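Local atomic coordinates of L-arabinose ABC transporter, periplasmic L-arabinose-binding protein (Burkholderia thailandensis, PDB entry 4KZK), a protein that binds beta-D-galactose, and probably L-arabinose, in the periplasm and probably hands them to an ABC transporter for uptake. Residues A92-C98 against M117-D123; N165-V169 against A196-N202; R185-V190 against A235-N239. One frame throughout, in Å; residues are numbered along the deposited sequence.

Contact 1. Residues A92-C98 against M117-D123; sequences AQGVIIC and MKLMSVD. With GAL (beta-D-galactopyranose), chain B.
Cys98 SG touches Asp123 CB at 3.7 Å at the sugar end of two parallel strands. Asp123 OD1 accepts a hydrogen bond from O6 of the galactose at 2.6 Å, and Trp50 NE1 and His294 ND1 also hydrogen-bond this oxygen, so that three groups fix the carboxylate's place. Behind the site the backbones are laced together: at the middle of the pair the amide N of Met120 gives its hydrogen to Val95 O at 3.0 Å. Four more such bonds alternate along the strands, from Lys118 N to Gln93 O at one end to Val122 N to Ile97 O at the other. CA-H...O contacts run beside them, for instance Ile96 CA to Met120 O at 3.2 Å. Side chains divide between two faces. On one, CD1 of Leu119 touches Val95 CG1 at 3.9 Å, and the Leu119 and Val95 side chains run abreast. The same Leu119 CD1 meets Ile97 CG2 at 3.8 Å. Leu119 reaches both neighbours because its CG stands anti to the backbone N (chi1 173°), which brings a methyl back over the neighbouring strand. On the other face Ile96 CG1 lies alongside CB of Met120, while the second branch of Ile96, CG2, packs on Val122 CG1 at 3.8 Å. At the opening of the pair the side chain of Met117 runs past the carbonyl of Ala92. Strand 38-43 flanks 94-98, helix 77-89 covers the Val95 and Ile97 face, and helix 291-308 covers Met120 and Val122. Joined by helix 105-114, the strands form a parallel beta-alpha-beta crossover, the repeating unit of the periplasmic binding protein fold, which carries sugar-binding residues at the C-terminal ends of its strands.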
ATOM      1  N   ALA A  92      -5.743  26.738   4.542  1.00 22.89           N
ATOM      2  CA  ALA A  92      -5.067  25.673   5.255  1.00 21.99           C
ATOM      3  C   ALA A  92      -3.622  26.063   5.515  1.00 22.07           C
ATOM      4  O   ALA A  92      -3.012  26.755   4.697  1.00 22.21           O
ATOM      5  CB  ALA A  92      -5.127  24.390   4.434  1.00 20.16           C
ATOM      6  N   GLN A  93      -3.070  25.646   6.655  1.00 22.19           N
ATOM      7  CA  GLN A  93      -1.667  25.920   6.963  1.00 22.53           C
ATOM      8  C   GLN A  93      -0.761  24.712   6.744  1.00 20.92           C
ATOM      9  O   GLN A  93       0.450  24.805   6.911  1.00 21.46           O
ATOM     10  CB  GLN A  93      -1.501  26.429   8.402  1.00 24.51           C
ATOM     11  CG  GLN A  93      -2.314  27.682   8.736  1.00 26.22           C
ATOM     12  CD  GLN A  93      -3.685  27.359   9.311  1.00 26.98           C
ATOM     13  OE1 GLN A  93      -4.056  26.201   9.428  1.00 26.45           O
ATOM     14  NE2 GLN A  93      -4.431  28.388   9.691  1.00 28.94           N
ATOM     15  N   GLY A  94      -1.332  23.572   6.376  1.00 19.37           N
ATOM     16  CA  GLY A  94      -0.526  22.401   6.079  1.00 18.11           C
ATOM     17  C   GLY A  94      -1.263  21.395   5.230  1.00 16.65           C
ATOM     18  O   GLY A  94      -2.485  21.405   5.188  1.00 16.58           O
ATOM     19  N   VAL A  95      -0.494  20.522   4.582  1.00 15.16           N
ATOM     20  CA  VAL A  95      -1.051  19.430   3.773  1.00 13.84           C
ATOM     21  C   VAL A  95      -0.181  18.171   3.921  1.00 13.00           C
ATOM     22  O   VAL A  95       1.073  18.215   3.856  1.00 13.11           O
ATOM     23  CB  VAL A  95      -1.171  19.852   2.277  1.00 13.55           C
ATOM     24  CG1 VAL A  95       0.159  20.356   1.733  1.00 13.87           C
ATOM     25  CG2 VAL A  95      -1.733  18.718   1.403  1.00 12.73           C
ATOM     26  N   ILE A  96      -0.871  17.047   4.098  1.00 12.27           N
ATOM     27  CA  ILE A  96      -0.272  15.714   4.070  1.00 11.58           C
ATOM     28  C   ILE A  96      -0.775  15.062   2.790  1.00 10.49           C
ATOM     29  O   ILE A  96      -1.969  15.135   2.498  1.00 10.70           O
ATOM     30  CB  ILE A  96      -0.697  14.905   5.306  1.00 11.99           C
ATOM     31  CG1 ILE A  96      -0.209  15.573   6.601  1.00 13.16           C
ATOM     32  CG2 ILE A  96      -0.197  13.474   5.228  1.00 11.50           C
ATOM     33  CD1 ILE A  96      -0.938  15.133   7.845  1.00 13.95           C
ATOM     34  N   ILE A  97       0.125  14.501   2.005  1.00 10.02           N
ATOM     35  CA  ILE A  97      -0.270  13.998   0.687  1.00  9.09           C
ATOM     36  C   ILE A  97       0.363  12.646   0.361  1.00  8.72           C
ATOM     37  O   ILE A  97       1.535  12.435   0.634  1.00  8.85           O
ATOM     38  CB  ILE A  97       0.041  15.033  -0.424  1.00  9.33           C
ATOM     39  CG1 ILE A  97      -0.447  14.549  -1.802  1.00  8.87           C
ATOM     40  CG2 ILE A  97       1.524  15.422  -0.442  1.00  9.72           C
ATOM     41  CD1 ILE A  97      -0.587  15.640  -2.839  1.00  9.11           C
ATOM     42  N   CYS A  98      -0.440  11.758  -0.214  1.00  8.22           N
ATOM     43  CA  CYS A  98       0.071  10.585  -0.915  1.00  8.02           C
ATOM     44  C   CYS A  98      -0.200  10.855  -2.382  1.00  7.92           C
ATOM     45  O   CYS A  98      -1.325  10.693  -2.841  1.00  7.50           O
ATOM     46  CB  CYS A  98      -0.597   9.279  -0.482  1.00  7.87           C
ATOM     47  SG  CYS A  98       0.145   7.860  -1.374  1.00  7.92           S
ATOM     48  N   MET A 117       1.791  26.678   3.158  1.00 25.31           N
ATOM     49  CA  MET A 117       1.351  25.398   3.696  1.00 24.34           C
ATOM     50  C   MET A 117       2.575  24.537   3.955  1.00 22.54           C
ATOM     51  O   MET A 117       3.343  24.283   3.038  1.00 21.87           O
ATOM     52  CB  MET A 117       0.423  24.693   2.692  1.00 24.21           C
ATOM     53  CG  MET A 117      -0.933  25.355   2.509  1.00 25.99           C
ATOM     54  SD  MET A 117      -2.103  24.349   1.577  1.00 27.91           S
ATOM     55  CE  MET A 117      -1.566  24.680  -0.095  1.00 26.41           C
ATOM     56  N   LYS A 118       2.759  24.076   5.190  1.00 22.31           N
ATOM     57  CA  LYS A 118       3.785  23.070   5.469  1.00 21.44           C
ATOM     58  C   LYS A 118       3.386  21.788   4.765  1.00 19.06           C
ATOM     59  O   LYS A 118       2.192  21.525   4.634  1.00 18.77           O
ATOM     60  CB  LYS A 118       3.928  22.846   6.966  1.00 23.23           C
ATOM     61  CG  LYS A 118       4.611  24.037   7.614  1.00 25.55           C
ATOM     62  CD  LYS A 118       4.664  23.983   9.119  1.00 27.72           C
ATOM     63  CE  LYS A 118       5.617  25.036   9.660  1.00 29.76           C
ATOM     64  NZ  LYS A 118       5.126  26.415   9.415  1.00 31.33           N
ATOM     65  N   LEU A 119       4.389  21.048   4.297  1.00 17.58           N
ATOM     66  CA  LEU A 119       4.188  19.878   3.435  1.00 15.91           C
ATOM     67  C   LEU A 119       4.801  18.614   4.048  1.00 15.13           C
ATOM     68  O   LEU A 119       5.991  18.588   4.370  1.00 15.88           O
ATOM     69  CB  LEU A 119       4.818  20.135   2.060  1.00 15.58           C
ATOM     70  CG  LEU A 119       4.846  18.955   1.083  1.00 14.53           C
ATOM     71  CD1 LEU A 119       3.447  18.500   0.713  1.00 13.74           C
ATOM     72  CD2 LEU A 119       5.664  19.285  -0.150  1.00 14.89           C
ATOM     73  N   MET A 120       3.977  17.563   4.143  1.00 14.14           N
ATOM     74  CA  MET A 120       4.373  16.236   4.618  1.00 13.60           C
ATOM     75  C   MET A 120       3.830  15.189   3.646  1.00 12.18           C
ATOM     76  O   MET A 120       2.777  15.386   3.072  1.00 11.73           O
ATOM     77  CB  MET A 120       3.767  15.995   5.993  1.00 14.39           C
ATOM     78  CG  MET A 120       4.060  14.638   6.600  1.00 14.47           C
ATOM     79  SD  MET A 120       3.386  14.572   8.262  1.00 16.37           S
ATOM     80  CE  MET A 120       4.442  15.750   9.096  1.00 17.95           C
ATOM     81  N   SER A 121       4.581  14.113   3.452  1.00 11.71           N
ATOM     82  CA  SER A 121       4.132  12.998   2.600  1.00 10.69           C
ATOM     83  C   SER A 121       3.809  11.775   3.436  1.00 10.55           C
ATOM     84  O   SER A 121       4.354  11.567   4.535  1.00 11.27           O
ATOM     85  CB  SER A 121       5.180  12.655   1.537  1.00 10.97           C
ATOM     86  OG  SER A 121       6.394  12.334   2.145  1.00 11.63           O
ATOM     87  N   VAL A 122       2.910  10.961   2.909  1.00  9.44           N
ATOM     88  CA  VAL A 122       2.545   9.694   3.543  1.00  8.98           C
ATOM     89  C   VAL A 122       2.480   8.632   2.450  1.00  8.46           C
ATOM     90  O   VAL A 122       2.018   8.902   1.331  1.00  7.92           O
ATOM     91  CB  VAL A 122       1.241   9.831   4.376  1.00  9.02           C
ATOM     92  CG1 VAL A 122       0.034  10.119   3.508  1.00  8.66           C
ATOM     93  CG2 VAL A 122       1.032   8.618   5.262  1.00  9.13           C
ATOM     94  N   ASP A 123       2.965   7.440   2.803  1.00  8.38           N
ATOM     95  CA  ASP A 123       2.977   6.223   1.982  1.00  8.06           C
ATOM     96  C   ASP A 123       4.004   6.253   0.875  1.00  8.44           C
ATOM     97  O   ASP A 123       4.919   5.458   0.889  1.00  8.98           O
ATOM     98  CB  ASP A 123       1.585   5.888   1.452  1.00  7.66           C
ATOM     99  CG  ASP A 123       0.568   5.875   2.554  1.00  7.69           C
ATOM    100  OD1 ASP A 123       0.752   5.074   3.506  1.00  8.19           O
ATOM    101  OD2 ASP A 123      -0.374   6.684   2.530  1.00  7.98           O
TER
HETATM  102  C1  GAL B 600       0.537   2.857  -0.932  1.00  7.50           C
HETATM  103  C2  GAL B 600      -0.525   1.892  -1.452  1.00  7.29           C
HETATM  104  C3  GAL B 600      -1.565   1.677  -0.345  1.00  6.83           C
HETATM  105  C4  GAL B 600      -0.868   1.236   0.940  1.00  6.84           C
HETATM  106  C5  GAL B 600       0.173   2.273   1.321  1.00  7.21           C
HETATM  107  C6  GAL B 600       0.950   1.861   2.563  1.00  7.36           C
HETATM  108  O1  GAL B 600       1.544   2.945  -1.921  1.00  7.68           O
HETATM  109  O2  GAL B 600      -1.121   2.466  -2.592  1.00  7.86           O
HETATM  110  O3  GAL B 600      -2.560   0.725  -0.742  1.00  6.75           O
HETATM  111  O4  GAL B 600      -0.303  -0.044   0.791  1.00  6.31           O
HETATM  112  O5  GAL B 600       1.119   2.363   0.264  1.00  7.66           O
HETATM  113  O6  GAL B 600       1.920   2.840   2.899  1.00  7.64           O
HETATM  114  O   HOH W   1       2.222  26.964   7.629  1.00 25.31           O

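Contact 2. Residues N165-V169 against A196-N202; sequences NPAEV and AGFAAAN
A single water is gripped by both segments: it donates to Pro166 O at 2.7 Å and to Val169 O at 2.8 Å, and accepts from the backbone N of Ala199 and from ND2 of Asn202. The water thereby links the two loops. Asn202 leans across with its amide, ND2 lying 3.0 Å from Ala167 O, while its CB rests against Val169 O. Its CG is anti to its own carbonyl carbon (chi1 -69°), the turn that brings ND2 to the water. Beside this polar cluster is an apolar one built on the ring of Phe198. Pro166 CB lies over one face of the ring in a CH-pi contact, 3.8 Å from the centroid and 17° off the normal. Val169 crosses the ring obliquely, its CB 3.6 Å from Phe198 CE2 and its CG1 at the edge, in the plane. The CA-H of Phe198 also points almost straight at Pro166 O, with CA and O 3.5 Å apart. Each loop is shaped from within. Asn165 OD1 accepts from Ala167 N in an Asx turn at the start of the 3-10 segment 166-168, and Gly197, with positive phi, is the C-prime residue of the Schellman motif that closes helix 180-195 just before Phe198. Beyond the pair, Phe198 also packs on Ala159, Leu193 and Val234. The contact thus joins the approaches to the neighbouring strands 170-175 and 203-207. Its chemistry implies a water that, with two donors and two acceptors, uses its full hydrogen-bonding capacity, serving Pro166 O and Val169 O of one loop and Ala199 N and Asn202 ND2 of the other beside the Phe198 cluster.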
ATOM      1  N   ASN A 165       5.489 -28.858  -3.158  1.00 19.36           N
ATOM      2  CA  ASN A 165       6.898 -28.831  -3.485  1.00 19.84           C
ATOM      3  C   ASN A 165       7.248 -27.432  -3.990  1.00 19.23           C
ATOM      4  O   ASN A 165       6.833 -27.066  -5.082  1.00 18.98           O
ATOM      5  CB  ASN A 165       7.182 -29.890  -4.550  1.00 20.82           C
ATOM      6  CG  ASN A 165       8.621 -29.881  -5.015  1.00 21.37           C
ATOM      7  OD1 ASN A 165       9.407 -29.010  -4.640  1.00 21.12           O
ATOM      8  ND2 ASN A 165       8.966 -30.840  -5.841  1.00 22.72           N
ATOM      9  N   PRO A 166       8.002 -26.642  -3.195  1.00 19.11           N
ATOM     10  CA  PRO A 166       8.190 -25.239  -3.564  1.00 18.50           C
ATOM     11  C   PRO A 166       8.970 -25.041  -4.852  1.00 19.23           C
ATOM     12  O   PRO A 166       8.791 -24.016  -5.522  1.00 18.65           O
ATOM     13  CB  PRO A 166       8.953 -24.641  -2.372  1.00 18.52           C
ATOM     14  CG  PRO A 166       9.538 -25.788  -1.659  1.00 19.38           C
ATOM     15  CD  PRO A 166       8.679 -26.976  -1.932  1.00 19.57           C
ATOM     16  N   ALA A 167       9.812 -26.003  -5.203  1.00 20.59           N
ATOM     17  CA  ALA A 167      10.585 -25.926  -6.430  1.00 21.22           C
ATOM     18  C   ALA A 167       9.744 -26.025  -7.705  1.00 21.31           C
ATOM     19  O   ALA A 167      10.245 -25.748  -8.785  1.00 21.68           O
ATOM     20  CB  ALA A 167      11.646 -27.016  -6.437  1.00 22.58           C
ATOM     21  N   GLU A 168       8.481 -26.418  -7.583  1.00 21.29           N
ATOM     22  CA  GLU A 168       7.604 -26.582  -8.739  1.00 21.84           C
ATOM     23  C   GLU A 168       6.489 -25.547  -8.809  1.00 19.97           C
ATOM     24  O   GLU A 168       5.657 -25.609  -9.706  1.00 20.21           O
ATOM     25  CB  GLU A 168       7.012 -27.991  -8.747  1.00 23.89           C
ATOM     26  CG  GLU A 168       8.035 -29.056  -9.122  1.00 26.44           C
ATOM     27  CD  GLU A 168       7.429 -30.438  -9.255  1.00 29.03           C
ATOM     28  OE1 GLU A 168       6.324 -30.659  -8.700  1.00 30.72           O
ATOM     29  OE2 GLU A 168       8.061 -31.303  -9.907  1.00 31.90           O
ATOM     30  N   VAL A 169       6.490 -24.586  -7.891  1.00 17.86           N
ATOM     31  CA  VAL A 169       5.381 -23.623  -7.773  1.00 16.34           C
ATOM     32  C   VAL A 169       5.634 -22.377  -8.620  1.00 15.55           C
ATOM     33  O   VAL A 169       6.727 -21.820  -8.621  1.00 15.74           O
ATOM     34  CB  VAL A 169       5.127 -23.260  -6.299  1.00 15.61           C
ATOM     35  CG1 VAL A 169       4.040 -22.198  -6.171  1.00 14.91           C
ATOM     36  CG2 VAL A 169       4.711 -24.502  -5.516  1.00 16.20           C
ATOM     37  N   ALA A 196      13.166 -19.854   0.792  1.00 19.27           N
ATOM     38  CA  ALA A 196      12.345 -20.969   1.233  1.00 19.03           C
ATOM     39  C   ALA A 196      12.285 -22.075   0.196  1.00 19.20           C
ATOM     40  O   ALA A 196      11.520 -23.027   0.340  1.00 19.62           O
ATOM     41  CB  ALA A 196      10.933 -20.464   1.527  1.00 18.22           C
ATOM     42  N   GLY A 197      13.065 -21.952  -0.870  1.00 19.42           N
ATOM     43  CA  GLY A 197      13.174 -23.032  -1.842  1.00 20.19           C
ATOM     44  C   GLY A 197      12.355 -22.895  -3.107  1.00 19.65           C
ATOM     45  O   GLY A 197      12.366 -23.793  -3.951  1.00 20.82           O
ATOM     46  N   PHE A 198      11.666 -21.766  -3.268  1.00 18.64           N
ATOM     47  CA  PHE A 198      11.002 -21.477  -4.533  1.00 18.22           C
ATOM     48  C   PHE A 198      12.078 -21.124  -5.544  1.00 19.14           C
ATOM     49  O   PHE A 198      13.099 -20.533  -5.186  1.00 19.84           O
ATOM     50  CB  PHE A 198       9.981 -20.339  -4.373  1.00 16.87           C
ATOM     51  CG  PHE A 198       8.754 -20.742  -3.597  1.00 16.31           C
ATOM     52  CD1 PHE A 198       8.813 -20.912  -2.210  1.00 16.37           C
ATOM     53  CD2 PHE A 198       7.555 -20.954  -4.242  1.00 15.87           C
ATOM     54  CE1 PHE A 198       7.689 -21.303  -1.497  1.00 16.11           C
ATOM     55  CE2 PHE A 198       6.417 -21.320  -3.525  1.00 15.75           C
ATOM     56  CZ  PHE A 198       6.497 -21.520  -2.164  1.00 15.82           C
ATOM     57  N   ALA A 199      11.840 -21.485  -6.800  1.00 19.22           N
ATOM     58  CA  ALA A 199      12.860 -21.413  -7.841  1.00 20.36           C
ATOM     59  C   ALA A 199      12.847 -20.069  -8.560  1.00 20.15           C
ATOM     60  O   ALA A 199      11.782 -19.566  -8.968  1.00 19.29           O
ATOM     61  CB  ALA A 199      12.653 -22.543  -8.836  1.00 21.01           C
ATOM     62  N   ALA A 200      14.032 -19.484  -8.715  1.00 21.28           N
ATOM     63  CA  ALA A 200      14.180 -18.223  -9.421  1.00 21.13           C
ATOM     64  C   ALA A 200      13.603 -18.334 -10.836  1.00 20.99           C
ATOM     65  O   ALA A 200      12.976 -17.396 -11.328  1.00 20.46           O
ATOM     66  CB  ALA A 200      15.645 -17.803  -9.469  1.00 22.31           C
ATOM     67  N   ALA A 201      13.795 -19.492 -11.464  1.00 21.49           N
ATOM     68  CA  ALA A 201      13.292 -19.733 -12.812  1.00 21.53           C
ATOM     69  C   ALA A 201      11.770 -19.727 -12.924  1.00 20.54           C
ATOM     70  O   ALA A 201      11.232 -19.557 -14.026  1.00 21.11           O
ATOM     71  CB  ALA A 201      13.836 -21.050 -13.342  1.00 22.92           C
ATOM     72  N   ASN A 202      11.084 -19.907 -11.789  1.00 19.04           N
ATOM     73  CA  ASN A 202       9.628 -19.930 -11.729  1.00 18.19           C
ATOM     74  C   ASN A 202       9.010 -18.603 -11.292  1.00 16.65           C
ATOM     75  O   ASN A 202       7.802 -18.525 -11.085  1.00 15.29           O
ATOM     76  CB  ASN A 202       9.181 -21.058 -10.791  1.00 18.41           C
ATOM     77  CG  ASN A 202       9.467 -22.428 -11.363  1.00 19.52           C
ATOM     78  OD1 ASN A 202       9.722 -22.576 -12.561  1.00 20.46           O
ATOM     79  ND2 ASN A 202       9.432 -23.439 -10.511  1.00 19.59           N
TER
HETATM   80  O   HOH W   2       9.268 -22.457  -7.714  1.00 18.72           O

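Contact 3. Residues R185-V190 against A235-N239; sequences RTTGAV and AFGSN. With GAL (beta-D-galactopyranose), chain B.
Phe236 and Ala189 form the close-packed end of this contact. Ala189 CB stands over one face of the Phe236 ring in a CH-pi contact, 3.7 Å from the centroid and 23° off the normal, displaced toward the rim at CD2 and CE2. Val190 meets the same ring at its edge: Val190 CG2 lies 3.7 Å from Phe236 CZ, the two side chains crossing at about a right angle. The ring reaches the helix because its CG sits between the backbone N and the carbonyl carbon (chi1 48°). Val151 and Ile155 of helix 144-161 and Leu193 add to this apolar cluster. Thr186 marks the change of character: its methyl CG2 lies on Gly237 O at 3.4 Å, while its hydroxyl is hydrogen-bonded to Arg173. Toward Gly237 a water lies between helix and loop in place of apolar contact, 2.8 Å from Gly237 O and near Arg185 O, the second contact weak; with more acceptors around it than it has protons, it cannot serve them all. Past it, polar bonds replace packing. The extended Arg185 runs alongside Ser238 and gives an N-H from NH1 to Ser238 O at 2.8 Å, the acceptor lying near the guanidinium plane. NH1 also donates to galactose O4, and Arg185 NH2 to the ring oxygen O5 of the sugar at 2.9 Å, with Thr181 OG1 a further partner of NH2. Asn239, the N-cap of the next helix, sends ND2 almost straight to galactose O3 at 3.0 Å, while its OD1 bonds Thr242 OG1. The chemistry implies a guanidinium held by Ser238 O, Thr181 OG1 and two sugar oxygens, so that it and Asn239 present directed N-H groups to three oxygens of the bound galactose.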
ATOM      1  N   ARG A 185       8.483  -3.906  -1.825  1.00 11.05           N
ATOM      2  CA  ARG A 185       7.530  -4.888  -1.309  1.00 10.39           C
ATOM      3  C   ARG A 185       7.626  -6.183  -2.083  1.00 10.52           C
ATOM      4  O   ARG A 185       7.652  -7.254  -1.475  1.00 10.43           O
ATOM      5  CB  ARG A 185       6.092  -4.365  -1.399  1.00  9.63           C
ATOM      6  CG  ARG A 185       5.827  -3.178  -0.511  1.00  9.39           C
ATOM      7  CD  ARG A 185       4.560  -2.441  -0.897  1.00  8.88           C
ATOM      8  NE  ARG A 185       4.592  -1.071  -0.406  1.00  8.76           N
ATOM      9  CZ  ARG A 185       3.504  -0.349  -0.108  1.00  8.54           C
ATOM     10  NH1 ARG A 185       2.300  -0.883  -0.236  1.00  8.25           N
ATOM     11  NH2 ARG A 185       3.617   0.910   0.306  1.00  8.92           N
ATOM     12  N   THR A 186       7.671  -6.111  -3.418  1.00 10.74           N
ATOM     13  CA  THR A 186       7.703  -7.335  -4.214  1.00 11.69           C
ATOM     14  C   THR A 186       9.061  -8.012  -4.193  1.00 11.72           C
ATOM     15  O   THR A 186       9.125  -9.240  -4.218  1.00 11.65           O
ATOM     16  CB  THR A 186       7.184  -7.154  -5.657  1.00 12.74           C
ATOM     17  OG1 THR A 186       7.971  -6.195  -6.360  1.00 14.16           O
ATOM     18  CG2 THR A 186       5.748  -6.733  -5.628  1.00 12.91           C
ATOM     19  N   THR A 187      10.131  -7.227  -4.144  1.00 12.00           N
ATOM     20  CA  THR A 187      11.491  -7.757  -4.003  1.00 12.63           C
ATOM     21  C   THR A 187      11.641  -8.535  -2.694  1.00 12.23           C
ATOM     22  O   THR A 187      12.183  -9.631  -2.666  1.00 12.21           O
ATOM     23  CB  THR A 187      12.543  -6.631  -4.105  1.00 13.56           C
ATOM     24  OG1 THR A 187      12.401  -5.968  -5.369  1.00 14.12           O
ATOM     25  CG2 THR A 187      13.950  -7.192  -4.027  1.00 14.48           C
ATOM     26  N   GLY A 188      11.114  -7.990  -1.597  1.00 11.29           N
ATOM     27  CA  GLY A 188      11.164  -8.710  -0.327  1.00 11.27           C
ATOM     28  C   GLY A 188      10.433 -10.027  -0.390  1.00 10.99           C
ATOM     29  O   GLY A 188      10.921 -11.058   0.099  1.00 11.36           O
ATOM     30  N   ALA A 189       9.248 -10.018  -1.002  1.00 10.36           N
ATOM     31  CA  ALA A 189       8.470 -11.244  -1.116  1.00 10.22           C
ATOM     32  C   ALA A 189       9.212 -12.293  -1.945  1.00 10.74           C
ATOM     33  O   ALA A 189       9.309 -13.469  -1.563  1.00 10.91           O
ATOM     34  CB  ALA A 189       7.094 -10.947  -1.713  1.00  9.71           C
ATOM     35  N   VAL A 190       9.748 -11.880  -3.084  1.00 11.03           N
ATOM     36  CA  VAL A 190      10.506 -12.818  -3.908  1.00 11.91           C
ATOM     37  C   VAL A 190      11.720 -13.379  -3.147  1.00 12.58           C
ATOM     38  O   VAL A 190      11.998 -14.575  -3.202  1.00 13.14           O
ATOM     39  CB  VAL A 190      10.967 -12.182  -5.247  1.00 12.29           C
ATOM     40  CG1 VAL A 190      11.963 -13.092  -5.976  1.00 13.18           C
ATOM     41  CG2 VAL A 190       9.778 -11.903  -6.151  1.00 11.96           C
ATOM     42  N   ALA A 235       0.997 -15.734  -5.292  1.00  9.84           N
ATOM     43  CA  ALA A 235       0.904 -14.416  -5.888  1.00  9.87           C
ATOM     44  C   ALA A 235       0.939 -13.345  -4.834  1.00  9.58           C
ATOM     45  O   ALA A 235       0.512 -13.556  -3.699  1.00  9.73           O
ATOM     46  CB  ALA A 235      -0.363 -14.288  -6.732  1.00  9.84           C
ATOM     47  N   PHE A 236       1.409 -12.175  -5.231  1.00  9.92           N
ATOM     48  CA  PHE A 236       1.494 -11.033  -4.347  1.00  9.59           C
ATOM     49  C   PHE A 236       1.758  -9.813  -5.188  1.00 10.07           C
ATOM     50  O   PHE A 236       2.280  -9.895  -6.299  1.00  9.66           O
ATOM     51  CB  PHE A 236       2.637 -11.252  -3.335  1.00  9.75           C
ATOM     52  CG  PHE A 236       3.927 -11.696  -3.981  1.00 10.13           C
ATOM     53  CD1 PHE A 236       4.166 -13.044  -4.217  1.00 10.90           C
ATOM     54  CD2 PHE A 236       4.871 -10.772  -4.407  1.00 10.62           C
ATOM     55  CE1 PHE A 236       5.319 -13.469  -4.841  1.00 11.43           C
ATOM     56  CE2 PHE A 236       6.026 -11.197  -5.024  1.00 11.20           C
ATOM     57  CZ  PHE A 236       6.256 -12.543  -5.244  1.00 11.78           C
ATOM     58  N   GLY A 237       1.462  -8.669  -4.618  1.00 10.56           N
ATOM     59  CA  GLY A 237       1.723  -7.410  -5.289  1.00 10.85           C
ATOM     60  C   GLY A 237       2.248  -6.358  -4.347  1.00 10.85           C
ATOM     61  O   GLY A 237       3.099  -6.617  -3.475  1.00 13.57           O
ATOM     62  N   SER A 238       1.776  -5.150  -4.530  1.00  9.61           N
ATOM     63  CA  SER A 238       2.151  -4.050  -3.668  1.00  9.37           C
ATOM     64  C   SER A 238       1.141  -3.850  -2.541  1.00  8.46           C
ATOM     65  O   SER A 238       1.457  -3.218  -1.543  1.00  8.30           O
ATOM     66  CB  SER A 238       2.304  -2.767  -4.470  1.00 10.03           C
ATOM     67  OG  SER A 238       1.115  -2.441  -5.152  1.00 11.11           O
ATOM     68  N   ASN A 239      -0.076  -4.362  -2.722  1.00  7.70           N
ATOM     69  CA  ASN A 239      -1.136  -4.177  -1.732  1.00  7.56           C
ATOM     70  C   ASN A 239      -2.235  -5.204  -1.929  1.00  7.22           C
ATOM     71  O   ASN A 239      -2.170  -6.034  -2.831  1.00  7.11           O
ATOM     72  CB  ASN A 239      -1.677  -2.725  -1.733  1.00  7.62           C
ATOM     73  CG  ASN A 239      -2.418  -2.353  -3.012  1.00  7.76           C
ATOM     74  OD1 ASN A 239      -2.562  -3.154  -3.925  1.00  7.65           O
ATOM     75  ND2 ASN A 239      -2.887  -1.115  -3.075  1.00  7.87           N
TER
HETATM   76  C1  GAL B 600       0.537   2.857  -0.932  1.00  7.50           C
HETATM   77  C2  GAL B 600      -0.525   1.892  -1.452  1.00  7.29           C
HETATM   78  C3  GAL B 600      -1.565   1.677  -0.345  1.00  6.83           C
HETATM   79  C4  GAL B 600      -0.868   1.236   0.940  1.00  6.84           C
HETATM   80  C5  GAL B 600       0.173   2.273   1.321  1.00  7.21           C
HETATM   81  C6  GAL B 600       0.950   1.861   2.563  1.00  7.36           C
HETATM   82  O1  GAL B 600       1.544   2.945  -1.921  1.00  7.68           O
HETATM   83  O2  GAL B 600      -1.121   2.466  -2.592  1.00  7.86           O
HETATM   84  O3  GAL B 600      -2.560   0.725  -0.742  1.00  6.75           O
HETATM   85  O4  GAL B 600      -0.303  -0.044   0.791  1.00  6.31           O
HETATM   86  O5  GAL B 600       1.119   2.363   0.264  1.00  7.66           O
HETATM   87  O6  GAL B 600       1.920   2.840   2.899  1.00  7.64           O
HETATM   88  O   HOH W   3       4.569  -8.179  -1.728  1.00 13.95           O

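In the fold
Contacts 1 and 3 lie on opposite sides of the chain's centre, their centres about 27 Å apart, yet their nearest atoms are about 5 Å apart and both touch the galactose. The one contact offers the sugar an acceptor and the other offers donors, so the ligand is held between the two halves of the molecule, as in other sugar-binding proteins of this fold. Lys44, Asp48, Asp124 and Asn266 complete its hydrogen bonds. Contact 2 shares contact 3's side of the centre, about 15 Å from it between centres, and alternates with it along the chain. Its centre is about 43 Å from that of contact 1, away from the sugar.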